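Local structure of salmonella plasmid virulence: SpvB (6P0X) at residues A[47-52]-A[320-325]; A[12-17]-A[33-38]; A[286-291]-A[308-313]; A[54-59]-A[74-79]. The protein probably transfers ADP-ribose from NAD to an arginine of host actin when complete, this chain being its N-terminal domain, whose own role is unsettled. One frame throughout, in Å; residues are numbered along the deposited sequence.

Interaction 1 (A[47-52]-A[320-325]); sequences VGWSCA and TQLCAA. With AKR (acrylic acid), chain D.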
loop_
_atom_site.group_PDB
_atom_site.type_symbol
_atom_site.label_atom_id
_atom_site.label_comp_id
_atom_site.label_asym_id
_atom_site.label_seq_id
_atom_site.Cartn_x
_atom_site.Cartn_y
_atom_site.Cartn_z
ATOM N N VAL A 47 7.271 2.850 -17.259
ATOM C CA VAL A 47 8.319 3.837 -17.030
ATOM C C VAL A 47 7.697 5.214 -16.829
ATOM O O VAL A 47 6.805 5.626 -17.580
ATOM C CB VAL A 47 9.311 3.832 -18.202
ATOM C CG1 VAL A 47 10.298 4.984 -18.082
ATOM C CG2 VAL A 47 10.048 2.503 -18.247
ATOM N N GLY A 48 8.164 5.928 -15.805
ATOM C CA GLY A 48 7.825 7.320 -15.598
ATOM C C GLY A 48 6.576 7.581 -14.775
ATOM O O GLY A 48 6.472 8.641 -14.151
ATOM N N TRP A 49 5.622 6.659 -14.767
ATOM C CA TRP A 49 4.382 6.845 -14.029
ATOM C C TRP A 49 4.427 6.096 -12.705
ATOM O O TRP A 49 5.031 5.025 -12.597
ATOM C CB TRP A 49 3.174 6.370 -14.842
ATOM C CG TRP A 49 2.808 7.268 -15.975
ATOM C CD1 TRP A 49 3.226 7.169 -17.270
ATOM C CD2 TRP A 49 1.932 8.400 -15.921
ATOM N NE1 TRP A 49 2.669 8.173 -18.026
ATOM C CE2 TRP A 49 1.870 8.943 -17.221
ATOM C CE3 TRP A 49 1.196 9.009 -14.899
ATOM C CZ2 TRP A 49 1.100 10.064 -17.526
ATOM C CZ3 TRP A 49 0.434 10.125 -15.204
ATOM C CH2 TRP A 49 0.391 10.639 -16.507
ATOM N N SER A 50 3.763 6.661 -11.699
ATOM C CA SER A 50 3.721 6.043 -10.384
ATOM C C SER A 50 2.451 6.456 -9.658
ATOM O O SER A 50 1.932 7.560 -9.851
ATOM C CB SER A 50 4.941 6.424 -9.541
ATOM O OG SER A 50 5.017 7.829 -9.389
ATOM N N CYS A 51 1.964 5.547 -8.816
ATOM C CA CYS A 51 0.852 5.809 -7.902
ATOM C C CYS A 51 1.065 4.888 -6.700
ATOM O O CYS A 51 0.650 3.727 -6.712
ATOM C CB CYS A 51 -0.502 5.575 -8.555
ATOM S SG CYS A 51 -1.893 5.770 -7.411
ATOM N N ALA A 52 1.759 5.402 -5.693
ATOM C CA ALA A 52 2.132 4.621 -4.528
ATOM C C ALA A 52 1.437 5.162 -3.286
ATOM O O ALA A 52 1.148 6.359 -3.184
ATOM C CB ALA A 52 3.650 4.627 -4.319
ATOM N N THR A 320 7.787 -0.848 -21.002
ATOM C CA THR A 320 6.369 -0.567 -21.152
ATOM C C THR A 320 6.123 0.899 -20.825
ATOM O O THR A 320 6.555 1.384 -19.775
ATOM C CB THR A 320 5.532 -1.468 -20.247
ATOM O OG1 THR A 320 5.650 -2.823 -20.698
ATOM C CG2 THR A 320 4.080 -1.051 -20.307
ATOM N N GLN A 321 5.432 1.598 -21.723
ATOM C CA GLN A 321 5.146 3.016 -21.556
ATOM C C GLN A 321 3.650 3.249 -21.691
ATOM O O GLN A 321 3.028 2.775 -22.648
ATOM C CB GLN A 321 5.899 3.856 -22.594
ATOM C CG GLN A 321 5.775 5.356 -22.386
ATOM C CD GLN A 321 6.560 5.841 -21.185
ATOM O OE1 GLN A 321 7.700 5.430 -20.971
ATOM N NE2 GLN A 321 5.953 6.714 -20.390
ATOM N N LEU A 322 3.080 3.988 -20.745
ATOM C CA LEU A 322 1.672 4.348 -20.834
ATOM C C LEU A 322 1.464 5.297 -22.005
ATOM O O LEU A 322 2.176 6.297 -22.143
ATOM C CB LEU A 322 1.196 5.004 -19.539
ATOM C CG LEU A 322 -0.253 5.497 -19.581
ATOM C CD1 LEU A 322 -1.204 4.355 -19.253
ATOM C CD2 LEU A 322 -0.475 6.677 -18.642
ATOM N N CYS A 323 0.494 4.987 -22.852
ATOM C CA CYS A 323 0.237 5.817 -24.014
ATOM C C CYS A 323 -1.129 6.481 -24.005
ATOM O O CYS A 323 -1.286 7.527 -24.644
ATOM C CB CYS A 323 0.402 4.999 -25.308
ATOM S SG CYS A 323 -0.747 3.623 -25.498
ATOM N N ALA A 324 -2.122 5.923 -23.311
ATOM C CA ALA A 324 -3.431 6.566 -23.321
ATOM C C ALA A 324 -4.192 6.229 -22.048
ATOM O O ALA A 324 -3.882 5.259 -21.356
ATOM C CB ALA A 324 -4.248 6.164 -24.556
ATOM N N ALA A 325 -5.201 7.046 -21.747
ATOM C CA ALA A 325 -6.063 6.800 -20.601
ATOM C C ALA A 325 -7.410 7.464 -20.843
ATOM O O ALA A 325 -7.476 8.549 -21.427
ATOM C CB ALA A 325 -5.440 7.324 -19.305
HETATM C CA AKR D . 2.827 -0.848 -3.118
HETATM C CB AKR D . 4.043 -1.277 -3.368
HETATM C C AKR D . 2.495 0.630 -3.303
HETATM O O AKR D . 2.919 1.485 -2.476
HETATM O OXT AKR D . 1.796 0.990 -4.287
HETATM O O HOH W 1 4.513 4.070 -18.448
HETATM O O HOH W 2 3.786 8.088 -20.964
#

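Interaction 2 (A[12-17]-A[33-38]); sequences GLASIT and ALHYSS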
loop_
_atom_site.group_PDB
_atom_site.type_symbol
_atom_site.label_atom_id
_atom_site.label_comp_id
_atom_site.label_asym_id
_atom_site.label_seq_id
_atom_site.Cartn_x
_atom_site.Cartn_y
_atom_site.Cartn_z
ATOM N N GLY A 12 6.046 18.956 -7.241
ATOM C CA GLY A 12 7.472 18.702 -7.154
ATOM C C GLY A 12 8.085 18.304 -8.483
ATOM O O GLY A 12 8.125 19.101 -9.420
ATOM N N LEU A 13 8.562 17.062 -8.565
ATOM C CA LEU A 13 9.161 16.561 -9.794
ATOM C C LEU A 13 8.125 16.049 -10.786
ATOM O O LEU A 13 8.463 15.830 -11.955
ATOM C CB LEU A 13 10.168 15.450 -9.472
ATOM C CG LEU A 13 11.277 15.184 -10.495
ATOM C CD1 LEU A 13 12.061 16.455 -10.791
ATOM C CD2 LEU A 13 12.202 14.078 -10.008
ATOM N N ALA A 14 6.880 15.858 -10.352
ATOM C CA ALA A 14 5.835 15.377 -11.246
ATOM C C ALA A 14 5.394 16.493 -12.183
ATOM O O ALA A 14 5.133 17.618 -11.746
ATOM C CB ALA A 14 4.645 14.857 -10.441
ATOM N N SER A 15 5.302 16.181 -13.476
ATOM C CA SER A 15 4.902 17.161 -14.473
ATOM C C SER A 15 3.545 16.866 -15.094
ATOM O O SER A 15 3.012 17.724 -15.809
ATOM C CB SER A 15 5.955 17.252 -15.587
ATOM O OG SER A 15 6.027 16.041 -16.317
ATOM N N ILE A 16 2.982 15.684 -14.859
ATOM C CA ILE A 16 1.625 15.358 -15.277
ATOM C C ILE A 16 0.929 14.674 -14.115
ATOM O O ILE A 16 1.522 13.830 -13.432
ATOM C CB ILE A 16 1.584 14.437 -16.514
ATOM C CG1 ILE A 16 2.601 14.863 -17.567
ATOM C CG2 ILE A 16 0.186 14.438 -17.125
ATOM C CD1 ILE A 16 2.702 13.878 -18.703
ATOM N N THR A 17 -0.334 15.028 -13.904
ATOM C CA THR A 17 -1.198 14.350 -12.949
ATOM C C THR A 17 -2.409 13.807 -13.690
ATOM O O THR A 17 -3.093 14.549 -14.402
ATOM C CB THR A 17 -1.639 15.288 -11.821
ATOM O OG1 THR A 17 -0.488 15.732 -11.093
ATOM C CG2 THR A 17 -2.581 14.569 -10.867
ATOM N N ALA A 33 -3.462 9.657 -6.980
ATOM C CA ALA A 33 -3.472 10.035 -8.382
ATOM C C ALA A 33 -2.249 9.439 -9.056
ATOM O O ALA A 33 -1.273 9.068 -8.397
ATOM C CB ALA A 33 -3.493 11.557 -8.554
ATOM N N LEU A 34 -2.311 9.335 -10.379
ATOM C CA LEU A 34 -1.164 8.907 -11.161
ATOM C C LEU A 34 -0.293 10.121 -11.454
ATOM O O LEU A 34 -0.800 11.168 -11.864
ATOM C CB LEU A 34 -1.625 8.235 -12.453
ATOM C CG LEU A 34 -1.887 6.738 -12.291
ATOM C CD1 LEU A 34 -2.689 6.181 -13.456
ATOM C CD2 LEU A 34 -0.557 6.010 -12.156
ATOM N N HIS A 35 1.007 9.990 -11.217
ATOM C CA HIS A 35 1.945 11.080 -11.432
ATOM C C HIS A 35 3.005 10.645 -12.428
ATOM O O HIS A 35 3.477 9.505 -12.382
ATOM C CB HIS A 35 2.602 11.513 -10.121
ATOM C CG HIS A 35 1.651 12.135 -9.149
ATOM N ND1 HIS A 35 0.891 13.243 -9.458
ATOM C CD2 HIS A 35 1.336 11.807 -7.875
ATOM C CE1 HIS A 35 0.150 13.571 -8.415
ATOM N NE2 HIS A 35 0.401 12.715 -7.442
ATOM N N TYR A 36 3.367 11.549 -13.336
ATOM C CA TYR A 36 4.421 11.291 -14.306
ATOM C C TYR A 36 5.640 12.146 -13.990
ATOM O O TYR A 36 5.519 13.357 -13.773
ATOM C CB TYR A 36 3.952 11.573 -15.733
ATOM C CG TYR A 36 5.052 11.406 -16.757
ATOM C CD1 TYR A 36 5.403 10.145 -17.220
ATOM C CD2 TYR A 36 5.748 12.504 -17.252
ATOM C CE1 TYR A 36 6.409 9.976 -18.154
ATOM C CE2 TYR A 36 6.759 12.348 -18.188
ATOM C CZ TYR A 36 7.083 11.077 -18.635
ATOM O OH TYR A 36 8.084 10.905 -19.566
ATOM N N SER A 37 6.811 11.513 -13.971
ATOM C CA SER A 37 8.084 12.207 -13.833
ATOM C C SER A 37 9.020 11.699 -14.916
ATOM O O SER A 37 9.199 10.487 -15.062
ATOM C CB SER A 37 8.692 11.984 -12.445
ATOM O OG SER A 37 9.924 12.672 -12.317
ATOM N N SER A 38 9.614 12.623 -15.677
ATOM C CA SER A 38 10.483 12.223 -16.779
ATOM C C SER A 38 11.687 11.417 -16.311
ATOM O O SER A 38 12.248 10.650 -17.100
ATOM C CB SER A 38 10.963 13.452 -17.552
ATOM O OG SER A 38 11.777 14.276 -16.735
#

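Interaction 3 (A[286-291]-A[308-313]); sequences CRQVLM and RLLLEY. With AKR (acrylic acid), chain E.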
loop_
_atom_site.group_PDB
_atom_site.type_symbol
_atom_site.label_atom_id
_atom_site.label_comp_id
_atom_site.label_asym_id
_atom_site.label_seq_id
_atom_site.Cartn_x
_atom_site.Cartn_y
_atom_site.Cartn_z
ATOM N N CYS A 286 -0.632 -2.432 -13.809
ATOM C CA CYS A 286 -2.004 -2.036 -13.529
ATOM C C CYS A 286 -2.676 -1.614 -14.830
ATOM O O CYS A 286 -2.250 -0.652 -15.478
ATOM C CB CYS A 286 -2.055 -0.911 -12.503
ATOM S SG CYS A 286 -3.736 -0.299 -12.218
ATOM N N ARG A 287 -3.721 -2.341 -15.214
ATOM C CA ARG A 287 -4.417 -2.052 -16.457
ATOM C C ARG A 287 -5.590 -1.107 -16.266
ATOM O O ARG A 287 -5.961 -0.404 -17.214
ATOM C CB ARG A 287 -4.920 -3.347 -17.103
ATOM C CG ARG A 287 -3.891 -4.463 -17.170
ATOM C CD ARG A 287 -2.612 -4.005 -17.852
ATOM N NE ARG A 287 -1.534 -4.972 -17.668
ATOM C CZ ARG A 287 -0.997 -5.696 -18.644
ATOM N NH1 ARG A 287 -1.426 -5.559 -19.892
ATOM N NH2 ARG A 287 -0.018 -6.552 -18.373
ATOM N N GLN A 288 -6.182 -1.061 -15.073
ATOM C CA GLN A 288 -7.346 -0.199 -14.903
ATOM C C GLN A 288 -7.564 0.112 -13.430
ATOM O O GLN A 288 -7.097 -0.607 -12.540
ATOM C CB GLN A 288 -8.603 -0.835 -15.508
ATOM C CG GLN A 288 -8.826 -2.261 -15.055
ATOM C CD GLN A 288 -9.843 -3.001 -15.900
ATOM O OE1 GLN A 288 -10.803 -2.415 -16.404
ATOM N NE2 GLN A 288 -9.628 -4.301 -16.070
ATOM N N VAL A 289 -8.268 1.215 -13.192
ATOM C CA VAL A 289 -8.680 1.633 -11.856
ATOM C C VAL A 289 -10.197 1.784 -11.871
ATOM O O VAL A 289 -10.739 2.596 -12.628
ATOM C CB VAL A 289 -7.993 2.942 -11.425
ATOM C CG1 VAL A 289 -8.356 3.286 -9.990
ATOM C CG2 VAL A 289 -6.478 2.829 -11.574
ATOM N N LEU A 290 -10.882 1.008 -11.036
ATOM C CA LEU A 290 -12.335 0.924 -11.052
ATOM C C LEU A 290 -12.910 1.487 -9.760
ATOM O O LEU A 290 -12.335 1.301 -8.683
ATOM C CB LEU A 290 -12.788 -0.528 -11.232
ATOM C CG LEU A 290 -11.949 -1.352 -12.210
ATOM C CD1 LEU A 290 -12.373 -2.805 -12.175
ATOM C CD2 LEU A 290 -12.053 -0.795 -13.626
ATOM N N MET A 291 -14.048 2.168 -9.865
ATOM C CA MET A 291 -14.749 2.704 -8.703
ATOM C C MET A 291 -16.052 1.936 -8.513
ATOM O O MET A 291 -16.891 1.904 -9.420
ATOM C CB MET A 291 -15.020 4.199 -8.874
ATOM C CG MET A 291 -15.534 4.893 -7.622
ATOM S SD MET A 291 -14.331 4.927 -6.280
ATOM C CE MET A 291 -15.278 4.186 -4.952
ATOM N N ARG A 308 -14.710 3.665 -14.736
ATOM C CA ARG A 308 -13.636 2.764 -15.146
ATOM C C ARG A 308 -12.543 3.583 -15.818
ATOM O O ARG A 308 -12.719 4.036 -16.950
ATOM C CB ARG A 308 -14.164 1.688 -16.099
ATOM C CG ARG A 308 -13.088 0.813 -16.726
ATOM C CD ARG A 308 -13.693 -0.177 -17.701
ATOM N NE ARG A 308 -12.768 -1.264 -18.009
ATOM C CZ ARG A 308 -12.990 -2.200 -18.927
ATOM N NH1 ARG A 308 -14.111 -2.189 -19.632
ATOM N NH2 ARG A 308 -12.092 -3.151 -19.139
ATOM N N LEU A 309 -11.410 3.761 -15.146
ATOM C CA LEU A 309 -10.250 4.389 -15.762
ATOM C C LEU A 309 -9.450 3.290 -16.447
ATOM O O LEU A 309 -8.841 2.446 -15.780
ATOM C CB LEU A 309 -9.408 5.129 -14.724
ATOM C CG LEU A 309 -8.048 5.644 -15.211
ATOM C CD1 LEU A 309 -8.214 6.655 -16.335
ATOM C CD2 LEU A 309 -7.233 6.237 -14.065
ATOM N N LEU A 310 -9.459 3.305 -17.776
ATOM C CA LEU A 310 -8.779 2.317 -18.598
ATOM C C LEU A 310 -7.487 2.914 -19.126
ATOM O O LEU A 310 -7.486 4.017 -19.697
ATOM C CB LEU A 310 -9.658 1.856 -19.762
ATOM C CG LEU A 310 -9.130 0.636 -20.526
ATOM C CD1 LEU A 310 -8.830 -0.527 -19.586
ATOM C CD2 LEU A 310 -10.105 0.216 -21.623
ATOM N N LEU A 311 -6.397 2.182 -18.916
ATOM C CA LEU A 311 -5.051 2.581 -19.289
ATOM C C LEU A 311 -4.598 1.749 -20.478
ATOM O O LEU A 311 -4.768 0.526 -20.488
ATOM C CB LEU A 311 -4.091 2.388 -18.116
ATOM C CG LEU A 311 -4.526 2.977 -16.770
ATOM C CD1 LEU A 311 -3.595 2.524 -15.654
ATOM C CD2 LEU A 311 -4.607 4.497 -16.825
ATOM N N GLU A 312 -4.043 2.412 -21.485
ATOM C CA GLU A 312 -3.468 1.761 -22.652
ATOM C C GLU A 312 -1.962 1.970 -22.632
ATOM O O GLU A 312 -1.492 3.105 -22.451
ATOM C CB GLU A 312 -4.066 2.321 -23.945
ATOM C CG GLU A 312 -5.582 2.253 -24.018
ATOM C CD GLU A 312 -6.124 2.804 -25.322
ATOM O OE1 GLU A 312 -5.584 2.442 -26.391
ATOM O OE2 GLU A 312 -7.086 3.598 -25.280
ATOM N N TYR A 313 -1.221 0.885 -22.862
ATOM C CA TYR A 313 0.230 0.862 -22.771
ATOM C C TYR A 313 0.843 0.490 -24.110
ATOM O O TYR A 313 0.253 -0.252 -24.901
ATOM C CB TYR A 313 0.722 -0.163 -21.740
ATOM C CG TYR A 313 0.447 0.175 -20.300
ATOM C CD1 TYR A 313 1.324 0.969 -19.573
ATOM C CD2 TYR A 313 -0.675 -0.323 -19.654
ATOM C CE1 TYR A 313 1.083 1.271 -18.251
ATOM C CE2 TYR A 313 -0.924 -0.029 -18.334
ATOM C CZ TYR A 313 -0.042 0.770 -17.636
ATOM O OH TYR A 313 -0.284 1.070 -16.317
HETATM C CA AKR E . -5.964 5.860 -29.043
HETATM C CB AKR E . -5.880 6.670 -30.080
HETATM C C AKR E . -7.329 5.481 -28.469
HETATM O O AKR E . -7.630 5.781 -27.283
HETATM O OXT AKR E . -8.159 4.867 -29.188
#

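Interaction 4 (A[54-59]-A[74-79]); sequences MSIARR and LGPDGE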
loop_
_atom_site.group_PDB
_atom_site.type_symbol
_atom_site.label_atom_id
_atom_site.label_comp_id
_atom_site.label_asym_id
_atom_site.label_seq_id
_atom_site.Cartn_x
_atom_site.Cartn_y
_atom_site.Cartn_z
ATOM N N MET A 54 1.298 5.689 0.996
ATOM C CA MET A 54 2.242 6.085 2.028
ATOM C C MET A 54 2.899 4.855 2.649
ATOM O O MET A 54 2.293 3.784 2.752
ATOM C CB MET A 54 1.524 6.903 3.102
ATOM C CG MET A 54 2.409 7.398 4.225
ATOM S SD MET A 54 1.520 8.537 5.299
ATOM C CE MET A 54 0.397 7.406 6.116
ATOM N N SER A 55 4.157 5.011 3.061
ATOM C CA SER A 55 4.896 3.898 3.636
ATOM C C SER A 55 5.993 4.407 4.559
ATOM O O SER A 55 6.422 5.562 4.482
ATOM C CB SER A 55 5.513 3.014 2.547
ATOM O OG SER A 55 6.552 3.703 1.876
ATOM N N ILE A 56 6.437 3.518 5.439
ATOM C CA ILE A 56 7.697 3.667 6.162
ATOM C C ILE A 56 8.687 2.698 5.530
ATOM O O ILE A 56 8.315 1.583 5.152
ATOM C CB ILE A 56 7.524 3.393 7.670
ATOM C CG1 ILE A 56 6.444 4.299 8.275
ATOM C CG2 ILE A 56 8.835 3.584 8.406
ATOM C CD1 ILE A 56 6.675 5.783 8.055
ATOM N N ALA A 57 9.944 3.113 5.390
ATOM C CA ALA A 57 10.907 2.292 4.672
ATOM C C ALA A 57 12.266 2.323 5.351
ATOM O O ALA A 57 12.619 3.286 6.038
ATOM C CB ALA A 57 11.055 2.748 3.212
ATOM N N ARG A 58 13.025 1.251 5.149
ATOM C CA ARG A 58 14.418 1.218 5.566
ATOM C C ARG A 58 15.275 1.941 4.538
ATOM O O ARG A 58 15.050 1.827 3.328
ATOM C CB ARG A 58 14.901 -0.221 5.734
ATOM C CG ARG A 58 14.229 -0.969 6.868
ATOM C CD ARG A 58 14.909 -2.303 7.124
ATOM N NE ARG A 58 14.166 -3.096 8.098
ATOM C CZ ARG A 58 14.503 -3.219 9.376
ATOM N NH1 ARG A 58 15.585 -2.609 9.844
ATOM N NH2 ARG A 58 13.758 -3.958 10.187
ATOM N N ARG A 59 16.248 2.701 5.027
ATOM C CA ARG A 59 17.136 3.443 4.147
ATOM C C ARG A 59 18.070 2.499 3.395
ATOM O O ARG A 59 18.499 1.467 3.918
ATOM C CB ARG A 59 17.951 4.446 4.960
ATOM C CG ARG A 59 18.584 5.549 4.140
ATOM C CD ARG A 59 19.498 6.406 4.992
ATOM N NE ARG A 59 19.960 7.583 4.265
ATOM C CZ ARG A 59 20.733 8.529 4.785
ATOM N NH1 ARG A 59 21.144 8.442 6.043
ATOM N NH2 ARG A 59 21.098 9.563 4.043
ATOM N N LEU A 74 13.185 5.607 7.001
ATOM C CA LEU A 74 12.717 6.787 6.289
ATOM C C LEU A 74 11.240 7.006 6.582
ATOM O O LEU A 74 10.449 6.056 6.577
ATOM C CB LEU A 74 12.930 6.653 4.778
ATOM C CG LEU A 74 14.362 6.413 4.301
ATOM C CD1 LEU A 74 14.390 6.107 2.808
ATOM C CD2 LEU A 74 15.234 7.615 4.625
ATOM N N GLY A 75 10.870 8.259 6.837
ATOM C CA GLY A 75 9.511 8.592 7.187
ATOM C C GLY A 75 8.597 8.651 5.979
ATOM O O GLY A 75 8.986 8.307 4.858
ATOM N N PRO A 76 7.362 9.117 6.188
ATOM C CA PRO A 76 6.375 9.113 5.093
ATOM C C PRO A 76 6.787 9.924 3.877
ATOM O O PRO A 76 6.330 9.628 2.767
ATOM C CB PRO A 76 5.118 9.701 5.753
ATOM C CG PRO A 76 5.320 9.496 7.217
ATOM C CD PRO A 76 6.792 9.612 7.452
ATOM N N ASP A 77 7.616 10.951 4.047
ATOM C CA ASP A 77 8.084 11.755 2.925
ATOM C C ASP A 77 9.536 11.457 2.560
ATOM O O ASP A 77 10.187 12.276 1.906
ATOM C CB ASP A 77 7.890 13.238 3.232
ATOM C CG ASP A 77 6.428 13.607 3.374
ATOM O OD1 ASP A 77 5.699 13.544 2.360
ATOM O OD2 ASP A 77 6.000 13.931 4.502
ATOM N N GLY A 78 10.049 10.297 2.959
ATOM C CA GLY A 78 11.417 9.930 2.668
ATOM C C GLY A 78 12.466 10.555 3.563
ATOM O O GLY A 78 13.662 10.361 3.307
ATOM N N GLU A 79 12.068 11.301 4.595
ATOM C CA GLU A 79 13.038 11.972 5.452
ATOM C C GLU A 79 13.755 10.961 6.337
ATOM O O GLU A 79 13.160 9.984 6.800
ATOM C CB GLU A 79 12.348 13.034 6.313
ATOM C CG GLU A 79 11.434 12.478 7.404
ATOM C CD GLU A 79 10.026 12.166 6.914
ATOM O OE1 GLU A 79 9.871 11.726 5.754
ATOM O OE2 GLU A 79 9.071 12.359 7.699
HETATM O O HOH W 3 5.442 7.384 1.788
HETATM O O HOH W 4 9.198 5.928 3.355
#

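Interaction 1 (A[47-52]-A[320-325])
L322 lays its CD2 methyl over one face of the indole of W49, 3.7 Å from the centroid of the five-membered ring and 21° off the ring normal: a CH-pi contact in which the two side chains cross at about a right angle. Tryptophan suits the place because its face takes the methyl while its edge carries a donor. NE1 gives its proton in the ring plane to water 2, 3.1 Å away. The same water accepts from Q321 NE2 at 2.6 Å and donates to L322 O at 2.7 Å, so three protein groups fix it. V47 N bonds T320 O directly at 3.0 Å, with a nearly straight N-H...O angle of 165°. V47 O takes water 1 at 2.9 Å and a weak bond from Q321 NE2 at 3.1 Å; the bend of the glutamine at chi2 (72°) turns CD back toward V47. Water 1 in turn accepts from L322 N at 2.7 Å. Farther out, Y36, L34 and L18 also meet W49, and T320 OG1 has a weak bond to D269. C51 and A52, at the other end of 47-52, line a pocket holding acrylic acid. With one backbone bond, one weak amide bond and two bridging waters, the chemistry implies a hydrated seam at the surface, where a loop and a short strand dock against 320-325 without forming a continuous sheet.

Interaction 2 (A[12-17]-A[33-38])
I16 and Y36 face each other as an antiparallel hydrogen-bonded pair, followed by T17 and H35 as a non-hydrogen-bonded pair. The touching parts run 139° apart, well short of strictly antiparallel, and the register slips at S15: A14 lies nearest S37, yet I16 lies nearest Y36, leaving one extra residue on the first segment. Y36 N donates to I16 O at 2.9 Å, while Y36 O receives its bond from S15 N at 2.8 Å.

On the face carrying I16 and Y36 the two side chains lie side by side and point the same way, with I16 CD1 3.6 Å from Y36 CD2. S15 OG, placed between the backbone N and the carbonyl carbon (chi1 66°), reaches the edge of the tyrosine ring in its plane, 3.7 Å from Y36 CD2. A branched aliphatic beside an aromatic suits this half-exposed face, where W49 packs against both. T17 and H35 share the other face. T17 OG1 lies in the imidazole plane and hydrogen-bonds H35 ND1 at 3.3 Å, either group being able to donate, while the threonine methyl CG2 rests 3.9 Å from A33 CB. Threonine thus serves both a polar and an apolar neighbour. A14 CB lies 3.9 Å from H35 CB. Near the first modelled residues, S37 OG makes a weak bond to O of the poorly ordered L13.

The arrangement is the edge pair of a three-stranded antiparallel sheet: 16-19 is an outermost strand within this chain, and 33-36 lies between it and 49-50.

Interaction 3 (A[286-291]-A[308-313])
Q288 and R308 are joined across a pair of antiparallel beta strands, 288-291 against 308-313, whose N-to-C directions are 177° apart. V289 and L309 form its hydrogen-bonded pair, V289 N reaching L309 O at 2.9 Å; just before it, R287 and Q288 both face D244 in a classic beta bulge. Q288 CG stands between its own backbone N and carbonyl carbon (chi1 50°), and the chain is extended beyond it. R308 is extended from CG to NE, and its NE donates to Q288 OE1 at 2.8 Å nearly along the C=O axis; NH2 adds a weak bond to the same oxygen at 3.1 Å. Amide and guanidinium are nearly coplanar, 24° apart. An amide suits the place because its oxygen can take two N-H groups of the arginine while its NE2 still donates to D244 and G249; R308 NH1 is held by Y330 and D251.

L290 lies alongside the aliphatic part of R308, its CD2 3.6 Å from R308 CG, so that the arginine offers carbon to leucine and nitrogen to glutamine. On the opposite face V289 CB lies 4.2 Å from L309 CB, and V289 also packs on L241 and F243 of the next strand. R287 starts away from 308-313, and its side chain makes a salt bridge with E315 and a bond to L285 O, yet R287 O accepts from L311 N at 3.1 Å. Before the bulge, C286 O meets the ring edge of Y313 in the ring plane, and Y313 OH donates to that oxygen at 2.7 Å, in the plane of the carbonyl.

Interaction 4 (A[54-59]-A[74-79])
A57 O receives the short bond of L74 N, 2.6 Å long and nearly in line with the carbonyl. The bond is returned when A57 N meets a lone pair of L74 O at 3.2 Å, completing an antiparallel hydrogen-bonded pair. Beyond it the segment 74-79 leaves the strand and water takes over: water 3 accepts from S55 N at 3.0 Å and donates to P76 O at 2.6 Å.

Residues G75 to G78 form a type I turn, closed by G78 N to G75 O at 2.9 Å. Proline fits its second position because phi is near -60° there; G78 has positive phi, which glycine tolerates easily, and G75, lacking a side chain, lets E79 OE2 come close, an oxygen bonded to Y122. E79, just after the turn, takes D77 N on the syn lone pair of OE1 and so braces the turn from its exit. The ring of P76 lies alongside two side chains, with M54 SD 3.8 Å from P76 CB and I56 CD1, placed there by chi2 (-55°), 3.9 Å from P76 CD. L74 crosses R59 at about a right angle and touches R59 CG with CD2 (4.0 Å), while the guanidinium goes on to a salt bridge with E72.

Strand 55-58 is flanked by 73-74 and by 165-175, to which M54, I56 and R58 are bonded through their backbones; M54 and I56 also pack on strands 135-140 and 146-149.

The chain first forms interaction 2, then opens interaction 1 at 47-52; interactions 4 and 3 follow before 320-325 completes interaction 1. Interactions 1 and 2 share the small sheet 16-19, 33-36, 49-50, their centres about 10 Å apart. Interactions 1 and 3 lie on neighbouring strands, 321-328 and 304-314, with centres about 11 Å apart. Thus 47-52 ties the early small sheet to the late strands, and L34 touches L311 between interactions 2 and 3. Interaction 4 lies about 27 Å from interaction 3, centre to centre, on the opposite side of the chain's centre. This largely beta domain therefore brings an early and a late part of its sequence together on one side.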